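Transcriptional regulator (Pyrococcus horikoshii, PDB 1UDD) is of unknown function but belongs to the all-helical TenA/THI-4/PQQC family and assembles from four copies of one chain. Local coordinates at residues 37-40 against 41-45; 57-60 against 61-65; 108-111 against 112-116; 146-149 against 150-154; 155-158 against 159-162. All coordinates share one frame; numbering follows the deposited sequence.

Overall arrangement
The chain is mostly helical, with no strands, as its TenA-type fold would suggest, and each contact is local, along a helix or at one of its ends. Contacts 1 and 2 lie on the same long helix 36-63, on opposite sides of the chain's centre, centres about 30 Å apart. Contact 3 opens helix 108-123 and meets contact 1 where Asn110 ND2 hydrogen-bonds to Gln45 O (2.8 Å). Contacts 4 and 5 follow each other, centres about 10 Å apart, joined by a hydrogen bond from Arg160 NH1 to Asn154 O (2.7 Å). Contact 5 also packs on contact 1, Phe39 CD2 lying 3.5 Å from Tyr159 CE1. Contacts 2 and 3 meet other subunits.

Contact 1: 37-40 against 41-45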
# COMPACT_ATOMS: atom_id res chain seq x y z
N GLU A 37 -23.28 -27.03 16.81
CA GLU A 37 -21.92 -26.79 17.27
C GLU A 37 -21.00 -26.38 16.13
O GLU A 37 -20.09 -25.57 16.33
CB GLU A 37 -21.34 -28.03 17.95
CG GLU A 37 -21.79 -28.21 19.39
CD GLU A 37 -21.64 -26.94 20.20
OE1 GLU A 37 -22.57 -26.09 20.17
OE2 GLU A 37 -20.59 -26.77 20.86
N LYS A 38 -21.22 -26.97 14.96
CA LYS A 38 -20.42 -26.66 13.79
C LYS A 38 -20.74 -25.26 13.28
O LYS A 38 -19.86 -24.57 12.77
CB LYS A 38 -20.66 -27.69 12.68
CG LYS A 38 -20.15 -29.07 13.04
CD LYS A 38 -20.17 -30.01 11.86
CE LYS A 38 -19.28 -31.21 12.14
NZ LYS A 38 -19.16 -32.12 10.97
N PHE A 39 -21.99 -24.84 13.42
CA PHE A 39 -22.40 -23.52 12.98
C PHE A 39 -21.71 -22.47 13.84
O PHE A 39 -21.22 -21.46 13.33
CB PHE A 39 -23.92 -23.37 13.07
CG PHE A 39 -24.45 -22.08 12.50
CD1 PHE A 39 -24.21 -21.73 11.18
CD2 PHE A 39 -25.23 -21.22 13.28
CE1 PHE A 39 -24.73 -20.56 10.63
CE2 PHE A 39 -25.76 -20.04 12.75
CZ PHE A 39 -25.51 -19.71 11.41
N LYS A 40 -21.65 -22.72 15.15
CA LYS A 40 -21.00 -21.77 16.04
C LYS A 40 -19.53 -21.62 15.70
O LYS A 40 -19.00 -20.52 15.75
CB LYS A 40 -21.17 -22.20 17.50
CG LYS A 40 -22.60 -22.12 18.00
CD LYS A 40 -22.70 -22.55 19.45
CE LYS A 40 -24.14 -22.70 19.90
NZ LYS A 40 -24.20 -23.08 21.35
N PHE A 41 -18.85 -22.72 15.37
CA PHE A 41 -17.44 -22.64 15.02
C PHE A 41 -17.27 -21.76 13.78
O PHE A 41 -16.33 -20.95 13.69
CB PHE A 41 -16.87 -24.02 14.71
CG PHE A 41 -15.41 -24.00 14.39
CD1 PHE A 41 -14.46 -24.00 15.41
CD2 PHE A 41 -14.98 -23.94 13.08
CE1 PHE A 41 -13.09 -23.94 15.12
CE2 PHE A 41 -13.62 -23.88 12.77
CZ PHE A 41 -12.67 -23.88 13.80
N TYR A 42 -18.18 -21.94 12.83
CA TYR A 42 -18.19 -21.17 11.59
C TYR A 42 -18.46 -19.69 11.88
O TYR A 42 -17.68 -18.82 11.48
CB TYR A 42 -19.25 -21.74 10.63
CG TYR A 42 -19.65 -20.82 9.50
CD1 TYR A 42 -18.75 -20.49 8.48
CD2 TYR A 42 -20.93 -20.26 9.46
CE1 TYR A 42 -19.12 -19.62 7.45
CE2 TYR A 42 -21.31 -19.40 8.44
CZ TYR A 42 -20.40 -19.07 7.44
OH TYR A 42 -20.77 -18.18 6.47
N VAL A 43 -19.56 -19.40 12.57
CA VAL A 43 -19.89 -18.02 12.89
C VAL A 43 -18.70 -17.35 13.56
O VAL A 43 -18.32 -16.23 13.21
CB VAL A 43 -21.14 -17.91 13.81
CG1 VAL A 43 -21.32 -16.46 14.27
CG2 VAL A 43 -22.38 -18.36 13.05
N LEU A 44 -18.10 -18.05 14.52
CA LEU A 44 -16.93 -17.52 15.23
C LEU A 44 -15.83 -17.11 14.26
O LEU A 44 -15.25 -16.03 14.38
CB LEU A 44 -16.40 -18.56 16.22
CG LEU A 44 -16.70 -18.34 17.71
CD1 LEU A 44 -18.16 -18.00 17.91
CD2 LEU A 44 -16.33 -19.60 18.50
N GLN A 45 -15.53 -17.98 13.30
CA GLN A 45 -14.49 -17.71 12.31
C GLN A 45 -14.89 -16.53 11.40
O GLN A 45 -14.04 -15.99 10.70
CB GLN A 45 -14.24 -18.95 11.45
CG GLN A 45 -13.57 -20.12 12.17
CD GLN A 45 -12.13 -19.84 12.55
OE1 GLN A 45 -11.30 -19.50 11.70
NE2 GLN A 45 -11.82 -20.00 13.84
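Val43 lays its CG2 methyl over one face of the Phe39 ring, near the start of the long alpha-helix 36-63 of this helical TenA-family fold. The methyl lies 3.8 Å from the ring centroid and only 13° off the ring normal, a CH-pi contact between residues one turn apart. Tyr42, the residue before Val43, brings CD2 to within 4.0 Å of Phe39 CD1; the phenylalanine carbon lies at the edge of the tyrosine ring, near its plane. Phe39 has CG turned away from its own backbone N (chi1 -174°), which sends the ring forward along the helix to meet both partners. A flat aromatic suits this place because its broad face can take a methyl while its carbons stay close to a second ring.

Backbone bonds set the spacing that makes these meetings possible. Val43 N reaches Phe39 O at 2.8 Å in an almost straight bond (177°), and the neighbouring amides of Phe41, Tyr42 and Leu44 bond to the carbonyls of Glu37, Lys38 and Lys40. On another side of the helix, the extended chain of Lys40 carries NZ to a long salt bridge with Glu37 OE1, 3.6 Å away, where water can reach the charges.

Further out, Tyr159 and Trp162 meet the Phe39 ring edge-to-face, and Leu90 of helix 82-93 packs on both Phe39 and Val43. Tyr42 combines an apolar ring with a polar end: it packs against Trp208 and Phe25, and its OH is hydrogen-bonded to Tyr140 OH.

Contact 2: 57-60 against 61-65; sequences LAVI and SSKAE
Two successive serines, Ser61 and Ser62, fold their hydroxyls back onto the carbonyls of Ala58 and Val59 in the last turns of alpha-helix 36-63. Both are side-chain-to-backbone hydrogen bonds from a residue to the carbonyl three positions earlier. Ser61 OG donates to Ala58 O at 2.7 Å, and Ser62 OG to Val59 O at 2.5 Å. In each serine OG sits between the backbone N and the carbonyl carbon (chi1 81° and 74°), a setting that points the oxygen down the helix at the preceding turn. Serine suits these buried places because it is small and its hydroxyl proton can be spent on the helix's own backbone.

Among the backbone bonds, Ser61 N to Leu57 O and Ser62 N to Ala58 O are regular helical ones, so Ala58 O is gripped twice, by an amide and a hydroxyl. The pattern then frays. Lys63 N reaches Val59 O only weakly and makes a shorter bond to Ile60 O at 3.1 Å, coming from above the carbonyl plane, while Ala64 N to Ile60 O is weak too.

The apolar contact is slight: the aliphatic part of Lys63 runs alongside Val59, CD 4.0 Å from CG1. Small residues also matter between chains, since Ala58 packs on Ala58 of the second subunit and Ser62 OG bonds to Tyr122 OH of the third. The lysine bends at chi3 (63°), and its NZ is hydrogen-bonded to the carbonyl oxygens of Ala121, Tyr122 and Gly124 in its own chain.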
# COMPACT_ATOMS: atom_id res chain seq x y z
N LEU A 57 -11.74 -3.85 1.18
CA LEU A 57 -12.59 -2.83 0.58
C LEU A 57 -11.99 -1.45 0.78
O LEU A 57 -12.06 -0.60 -0.11
CB LEU A 57 -14.00 -2.87 1.16
CG LEU A 57 -14.85 -4.03 0.61
CD1 LEU A 57 -16.11 -4.21 1.46
CD2 LEU A 57 -15.19 -3.76 -0.83
N ALA A 58 -11.39 -1.22 1.96
CA ALA A 58 -10.80 0.08 2.25
C ALA A 58 -9.65 0.35 1.26
O ALA A 58 -9.56 1.43 0.69
CB ALA A 58 -10.29 0.13 3.70
N VAL A 59 -8.77 -0.63 1.06
CA VAL A 59 -7.66 -0.43 0.12
C VAL A 59 -8.19 -0.17 -1.30
O VAL A 59 -7.76 0.76 -1.98
CB VAL A 59 -6.71 -1.64 0.10
CG1 VAL A 59 -5.66 -1.44 -0.98
CG2 VAL A 59 -6.05 -1.81 1.46
N ILE A 60 -9.13 -0.99 -1.76
CA ILE A 60 -9.69 -0.76 -3.09
C ILE A 60 -10.25 0.67 -3.17
O ILE A 60 -9.97 1.42 -4.11
CB ILE A 60 -10.82 -1.76 -3.42
CG1 ILE A 60 -10.25 -3.18 -3.49
CG2 ILE A 60 -11.48 -1.38 -4.75
CD1 ILE A 60 -11.29 -4.23 -3.76
N SER A 61 -11.00 1.07 -2.15
CA SER A 61 -11.57 2.41 -2.16
C SER A 61 -10.49 3.50 -2.17
O SER A 61 -10.64 4.53 -2.84
CB SER A 61 -12.50 2.62 -0.97
OG SER A 61 -11.75 2.94 0.18
N SER A 62 -9.41 3.27 -1.44
CA SER A 62 -8.34 4.26 -1.37
C SER A 62 -7.69 4.55 -2.74
O SER A 62 -7.07 5.59 -2.94
CB SER A 62 -7.27 3.77 -0.39
OG SER A 62 -6.51 2.71 -0.96
N LYS A 63 -7.87 3.63 -3.69
CA LYS A 63 -7.27 3.73 -5.01
C LYS A 63 -8.26 4.07 -6.12
O LYS A 63 -7.88 4.47 -7.22
CB LYS A 63 -6.56 2.41 -5.33
CG LYS A 63 -5.55 2.02 -4.25
CD LYS A 63 -5.11 0.55 -4.36
CE LYS A 63 -4.38 0.23 -5.65
NZ LYS A 63 -3.89 -1.20 -5.63
N ALA A 64 -9.53 3.92 -5.82
CA ALA A 64 -10.57 4.17 -6.78
C ALA A 64 -10.81 5.65 -7.06
O ALA A 64 -10.41 6.53 -6.30
CB ALA A 64 -11.86 3.51 -6.32
N GLU A 65 -11.45 5.91 -8.19
CA GLU A 65 -11.80 7.26 -8.57
C GLU A 65 -13.17 7.56 -7.94
O GLU A 65 -13.91 6.63 -7.59
CB GLU A 65 -11.91 7.37 -10.10
CG GLU A 65 -10.60 7.68 -10.82
CD GLU A 65 -10.05 9.06 -10.47
OE1 GLU A 65 -9.54 9.24 -9.34
OE2 GLU A 65 -10.15 9.98 -11.32

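Contact 3: 108-111 against 112-116; sequences LVNS and AYMDF
Leu108 O accepts from Ala112 N at 2.9 Å, the first of four alpha-helical bonds in which the amides of residues 112-115 take the carbonyls of 108-111; the angle at the hydrogen is 172° here and 175° for Met114 N on Asn110 O. Side chains add little across this opening part of helix 108-123. Asn110 and Met114 meet one turn apart: OD1 of the asparagine lies 3.8 Å from CG of the methionine, whose chain doubles over at chi2 and chi3. Flexible and unbranched, methionine can follow such a bent path in the interior. Asn110 has its amide swung to the far side from its N (chi1 -165°), and both ends of that buried amide are satisfied, OD1 by Asn48 ND2 and ND2 by Gln45 O. Asp115 CG rests 3.2 Å from Ser111 O, with both carboxylate oxygens near that carbonyl but not bonded to it; a long, weak ion pair from OD1 to Lys123 of the fourth subunit probably eases the charge.

Three helices of the same chain pack on one side. Helix 36-63 holds Asn110 and takes Met114 against Asn48 and Tyr49; helix 190-213 offers Phe203 to the rings of Tyr113 and Phe116 and Glu204 to Tyr113 OH; helix 126-146 receives Tyr113 at Cys136. Another side meets the fourth subunit, whose Phe203 packs on the small Ala112.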
# COMPACT_ATOMS: atom_id res chain seq x y z
N LEU A 108 -5.73 -21.20 9.80
CA LEU A 108 -4.76 -20.78 8.80
C LEU A 108 -5.52 -20.38 7.52
O LEU A 108 -5.25 -19.33 6.93
CB LEU A 108 -3.79 -21.92 8.52
CG LEU A 108 -2.54 -21.71 7.67
CD1 LEU A 108 -2.87 -21.84 6.22
CD2 LEU A 108 -1.93 -20.36 7.98
N VAL A 109 -6.48 -21.21 7.12
CA VAL A 109 -7.29 -20.97 5.92
C VAL A 109 -7.95 -19.59 5.96
O VAL A 109 -7.94 -18.86 4.97
CB VAL A 109 -8.40 -22.05 5.75
CG1 VAL A 109 -9.29 -21.72 4.56
CG2 VAL A 109 -7.76 -23.40 5.55
N ASN A 110 -8.51 -19.24 7.11
CA ASN A 110 -9.17 -17.96 7.32
C ASN A 110 -8.19 -16.81 7.06
O ASN A 110 -8.43 -15.95 6.22
CB ASN A 110 -9.67 -17.87 8.76
CG ASN A 110 -10.67 -16.76 8.96
OD1 ASN A 110 -10.61 -15.72 8.30
ND2 ASN A 110 -11.58 -16.97 9.90
N SER A 111 -7.09 -16.81 7.81
CA SER A 111 -6.06 -15.78 7.68
C SER A 111 -5.63 -15.65 6.24
O SER A 111 -5.62 -14.55 5.68
CB SER A 111 -4.82 -16.14 8.52
OG SER A 111 -5.16 -16.27 9.88
N ALA A 112 -5.25 -16.78 5.65
CA ALA A 112 -4.81 -16.82 4.26
C ALA A 112 -5.83 -16.19 3.30
O ALA A 112 -5.46 -15.35 2.47
CB ALA A 112 -4.55 -18.25 3.86
N TYR A 113 -7.09 -16.59 3.40
CA TYR A 113 -8.12 -16.04 2.52
C TYR A 113 -8.21 -14.53 2.66
O TYR A 113 -8.22 -13.80 1.67
CB TYR A 113 -9.47 -16.69 2.82
CG TYR A 113 -10.61 -16.34 1.87
CD1 TYR A 113 -10.37 -15.86 0.57
CD2 TYR A 113 -11.94 -16.54 2.25
CE1 TYR A 113 -11.42 -15.58 -0.30
CE2 TYR A 113 -13.00 -16.27 1.38
CZ TYR A 113 -12.73 -15.79 0.11
OH TYR A 113 -13.80 -15.51 -0.72
N MET A 114 -8.27 -14.04 3.89
CA MET A 114 -8.33 -12.61 4.08
C MET A 114 -7.07 -11.92 3.50
O MET A 114 -7.16 -10.84 2.92
CB MET A 114 -8.50 -12.28 5.56
CG MET A 114 -9.85 -12.74 6.10
SD MET A 114 -11.26 -12.23 5.03
CE MET A 114 -11.58 -13.73 4.20
N ASP A 115 -5.91 -12.57 3.65
CA ASP A 115 -4.66 -12.01 3.15
C ASP A 115 -4.64 -11.97 1.63
O ASP A 115 -4.10 -11.05 1.04
CB ASP A 115 -3.46 -12.81 3.68
CG ASP A 115 -3.21 -12.54 5.15
OD1 ASP A 115 -3.84 -11.61 5.70
OD2 ASP A 115 -2.39 -13.26 5.76
N PHE A 116 -5.23 -12.98 1.00
CA PHE A 116 -5.33 -13.03 -0.45
C PHE A 116 -6.16 -11.82 -0.90
O PHE A 116 -5.81 -11.13 -1.87
CB PHE A 116 -6.00 -14.34 -0.89
CG PHE A 116 -6.78 -14.22 -2.19
CD1 PHE A 116 -6.12 -14.14 -3.41
CD2 PHE A 116 -8.18 -14.16 -2.18
CE1 PHE A 116 -6.83 -14.00 -4.61
CE2 PHE A 116 -8.90 -14.02 -3.37
CZ PHE A 116 -8.22 -13.95 -4.58

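Contact 4: 146-149 against 150-154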
# COMPACT_ATOMS: atom_id res chain seq x y z
N TYR A 146 -29.44 -21.79 -4.81
CA TYR A 146 -29.31 -23.23 -5.04
C TYR A 146 -30.08 -24.09 -4.03
O TYR A 146 -30.63 -25.13 -4.40
CB TYR A 146 -27.83 -23.62 -5.00
CG TYR A 146 -27.54 -25.04 -5.45
CD1 TYR A 146 -27.17 -25.31 -6.77
CD2 TYR A 146 -27.60 -26.11 -4.55
CE1 TYR A 146 -26.87 -26.61 -7.19
CE2 TYR A 146 -27.30 -27.41 -4.95
CZ TYR A 146 -26.94 -27.65 -6.27
OH TYR A 146 -26.60 -28.92 -6.66
N HIS A 147 -30.08 -23.68 -2.77
CA HIS A 147 -30.75 -24.44 -1.71
C HIS A 147 -32.01 -23.75 -1.20
O HIS A 147 -32.48 -24.02 -0.10
CB HIS A 147 -29.78 -24.67 -0.54
CG HIS A 147 -28.59 -25.50 -0.89
ND1 HIS A 147 -28.67 -26.86 -1.11
CD2 HIS A 147 -27.29 -25.17 -1.05
CE1 HIS A 147 -27.47 -27.33 -1.40
NE2 HIS A 147 -26.61 -26.33 -1.37
N LYS A 148 -32.54 -22.86 -2.03
CA LYS A 148 -33.74 -22.07 -1.76
C LYS A 148 -34.87 -22.88 -1.12
O LYS A 148 -35.42 -22.51 -0.08
CB LYS A 148 -34.21 -21.49 -3.09
CG LYS A 148 -35.05 -20.25 -3.04
CD LYS A 148 -35.38 -19.85 -4.47
CE LYS A 148 -35.68 -18.37 -4.59
NZ LYS A 148 -35.95 -17.98 -6.00
N ASP A 149 -35.23 -23.98 -1.77
CA ASP A 149 -36.30 -24.85 -1.29
C ASP A 149 -36.02 -25.43 0.09
O ASP A 149 -36.88 -25.38 0.98
CB ASP A 149 -36.56 -25.97 -2.31
CG ASP A 149 -35.27 -26.67 -2.75
OD1 ASP A 149 -34.29 -25.98 -3.11
OD2 ASP A 149 -35.25 -27.92 -2.75
N LYS A 150 -34.82 -25.98 0.28
CA LYS A 150 -34.42 -26.56 1.56
C LYS A 150 -34.51 -25.51 2.66
O LYS A 150 -34.84 -25.82 3.81
CB LYS A 150 -32.98 -27.06 1.52
CG LYS A 150 -32.67 -28.20 0.58
CD LYS A 150 -31.24 -28.69 0.86
CE LYS A 150 -30.84 -29.82 -0.08
NZ LYS A 150 -30.84 -29.35 -1.50
N LEU A 151 -34.19 -24.27 2.31
CA LEU A 151 -34.20 -23.21 3.29
C LEU A 151 -35.62 -22.92 3.76
O LEU A 151 -35.89 -22.92 4.96
CB LEU A 151 -33.58 -21.94 2.71
CG LEU A 151 -33.02 -20.92 3.71
CD1 LEU A 151 -32.44 -19.76 2.94
CD2 LEU A 151 -34.11 -20.42 4.64
N ARG A 152 -36.52 -22.69 2.80
CA ARG A 152 -37.91 -22.38 3.13
C ARG A 152 -38.56 -23.52 3.91
O ARG A 152 -39.71 -23.43 4.33
CB ARG A 152 -38.72 -22.09 1.86
CG ARG A 152 -39.08 -23.32 1.01
CD ARG A 152 -40.31 -23.05 0.13
NE ARG A 152 -40.01 -22.88 -1.29
CZ ARG A 152 -39.25 -21.91 -1.80
NH1 ARG A 152 -38.69 -21.01 -1.00
NH2 ARG A 152 -39.05 -21.85 -3.10
N ASP A 153 -37.80 -24.59 4.12
CA ASP A 153 -38.32 -25.74 4.83
C ASP A 153 -37.40 -26.18 5.97
O ASP A 153 -37.61 -27.23 6.57
CB ASP A 153 -38.51 -26.89 3.83
CG ASP A 153 -39.53 -27.89 4.30
OD1 ASP A 153 -39.22 -28.66 5.23
OD2 ASP A 153 -40.64 -27.90 3.73
N ASN A 154 -36.40 -25.36 6.28
CA ASN A 154 -35.44 -25.67 7.34
C ASN A 154 -36.09 -25.57 8.73
O ASN A 154 -36.71 -24.56 9.08
CB ASN A 154 -34.26 -24.70 7.27
CG ASN A 154 -33.09 -25.12 8.16
OD1 ASN A 154 -33.28 -25.45 9.33
ND2 ASN A 154 -31.88 -25.09 7.61
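His147 O accepts from Leu151 N at 3.0 Å, closing the first turn of the short helix 148-151, for which His147 is the N-cap residue. It is also where the preceding helix 126-146 gives out, so the histidine marks a break between two helices. The next bond, Arg152 N to Lys148 O, is straight (170°) at 3.1 Å. Lys150 adds a weak one: its chain reaches out, bends at chi4 (62°) and brings NZ to His147 ND1, 3.3 Å away at the edge of the imidazole, near the ring plane. The other ring nitrogen, NE2, is hydrogen-bonded to Phe21 O, the main hold on the ring's rotation, with the weak lysine bond adding to it. A histidine suits this spot because a small flat ring offers two polar atoms in different directions.

Beyond these bonds the contact becomes an outer surface. Arg152 folds back toward the preceding turn, with Asp149 CA 4.1 Å above its guanidinium plane; this pose is on the exposed side and may be influenced by the crystal. A type I turn from Leu151 to Asn154 ends the segment, with Asn154 N bonded to Leu151 O.

On the buried side, His147 packs on Val26 and Val27, and Leu151 on Tyr30, all of helix 24-31. Within the segment, one face of the His147 imidazole is covered by Tyr146 CD2, 3.3 Å above the ring plane.

Contact 5: 155-158 against 159-162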
# COMPACT_ATOMS: atom_id res chain seq x y z
N PRO A 155 -35.96 -26.63 9.55
CA PRO A 155 -36.53 -26.67 10.90
C PRO A 155 -35.96 -25.63 11.88
O PRO A 155 -36.69 -25.07 12.70
CB PRO A 155 -36.23 -28.09 11.35
CG PRO A 155 -36.17 -28.86 10.07
CD PRO A 155 -35.40 -27.94 9.18
N ILE A 156 -34.66 -25.37 11.77
CA ILE A 156 -33.96 -24.45 12.66
C ILE A 156 -34.06 -22.96 12.30
O ILE A 156 -33.46 -22.50 11.33
CB ILE A 156 -32.47 -24.85 12.74
CG1 ILE A 156 -32.37 -26.37 12.93
CG2 ILE A 156 -31.81 -24.12 13.89
CD1 ILE A 156 -30.96 -26.92 13.03
N LYS A 157 -34.81 -22.22 13.12
CA LYS A 157 -35.03 -20.79 12.89
C LYS A 157 -33.79 -19.93 12.67
O LYS A 157 -33.80 -19.04 11.81
CB LYS A 157 -35.84 -20.18 14.05
CG LYS A 157 -36.15 -18.69 13.86
CD LYS A 157 -37.26 -18.22 14.80
CE LYS A 157 -37.75 -16.83 14.42
NZ LYS A 157 -39.05 -16.46 15.08
N ILE A 158 -32.74 -20.18 13.44
CA ILE A 158 -31.52 -19.40 13.30
C ILE A 158 -30.93 -19.59 11.90
O ILE A 158 -30.50 -18.63 11.27
CB ILE A 158 -30.47 -19.80 14.37
CG1 ILE A 158 -30.93 -19.31 15.75
CG2 ILE A 158 -29.11 -19.18 14.04
CD1 ILE A 158 -29.94 -19.58 16.85
N TYR A 159 -30.91 -20.84 11.43
CA TYR A 159 -30.39 -21.12 10.11
C TYR A 159 -31.26 -20.43 9.06
O TYR A 159 -30.74 -19.92 8.06
CB TYR A 159 -30.39 -22.63 9.83
CG TYR A 159 -29.42 -23.41 10.67
CD1 TYR A 159 -28.52 -22.78 11.52
CD2 TYR A 159 -29.40 -24.80 10.61
CE1 TYR A 159 -27.63 -23.51 12.30
CE2 TYR A 159 -28.51 -25.55 11.38
CZ TYR A 159 -27.63 -24.90 12.22
OH TYR A 159 -26.78 -25.63 13.02
N ARG A 160 -32.57 -20.41 9.27
CA ARG A 160 -33.46 -19.77 8.31
C ARG A 160 -33.21 -18.27 8.24
O ARG A 160 -33.13 -17.71 7.15
CB ARG A 160 -34.93 -20.00 8.66
CG ARG A 160 -35.43 -21.42 8.46
CD ARG A 160 -36.94 -21.44 8.30
NE ARG A 160 -37.62 -20.79 9.42
CZ ARG A 160 -37.82 -21.35 10.60
NH1 ARG A 160 -37.41 -22.59 10.83
NH2 ARG A 160 -38.43 -20.68 11.56
N GLU A 161 -33.10 -17.63 9.39
CA GLU A 161 -32.86 -16.20 9.42
C GLU A 161 -31.55 -15.95 8.67
O GLU A 161 -31.48 -15.14 7.75
CB GLU A 161 -32.73 -15.70 10.86
CG GLU A 161 -33.84 -16.17 11.80
CD GLU A 161 -33.71 -15.58 13.20
OE1 GLU A 161 -34.07 -14.39 13.38
OE2 GLU A 161 -33.25 -16.30 14.11
N TRP A 162 -30.52 -16.69 9.07
CA TRP A 162 -29.20 -16.58 8.47
C TRP A 162 -29.24 -16.67 6.94
O TRP A 162 -28.69 -15.83 6.24
CB TRP A 162 -28.28 -17.68 9.01
CG TRP A 162 -26.90 -17.62 8.45
CD1 TRP A 162 -25.87 -16.85 8.90
CD2 TRP A 162 -26.42 -18.32 7.30
NE1 TRP A 162 -24.77 -17.03 8.10
CE2 TRP A 162 -25.08 -17.92 7.10
CE3 TRP A 162 -27.00 -19.24 6.41
CZ2 TRP A 162 -24.29 -18.42 6.05
CZ3 TRP A 162 -26.22 -19.73 5.36
CH2 TRP A 162 -24.88 -19.32 5.19
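Ile156 presses against the ring of Tyr159, and this is the tight side of the contact. Its CG2 lies over one face, 4.1 Å from the centroid and 11° off the normal, a CH-pi contact, while CD1 comes to 3.3 Å from Tyr159 CE2. The two side chains run side by side, and branched isoleucine suits the place because its two arms can spread over a flat ring. Phe39, edge-to-face, and Leu29 pack on the buried Tyr159, and its OH is hydrogen-bonded to Leu34 O. Ile158 and Trp162 pack on Leu90 of helix 82-93.

Ile156 is the N-cap residue of alpha-helix 157-164, and its carbonyl takes Arg160 N at 3.1 Å, the donor lying in the carbonyl plane; Trp162 N makes the corresponding i to i-4 bond to Ile158 O.

The other side is looser and carries charges that water can reach. Arg160 bends at chi3 (-55°), laying its guanidinium with one face over Lys157 CA, 3.4 Å above the plane. From there NH1 bonds to Asn154 O and weakly, at 3.2 Å, to Pro155 O, whereas the extended Lys157 keeps its NZ 5.5 Å from Arg160 NH2.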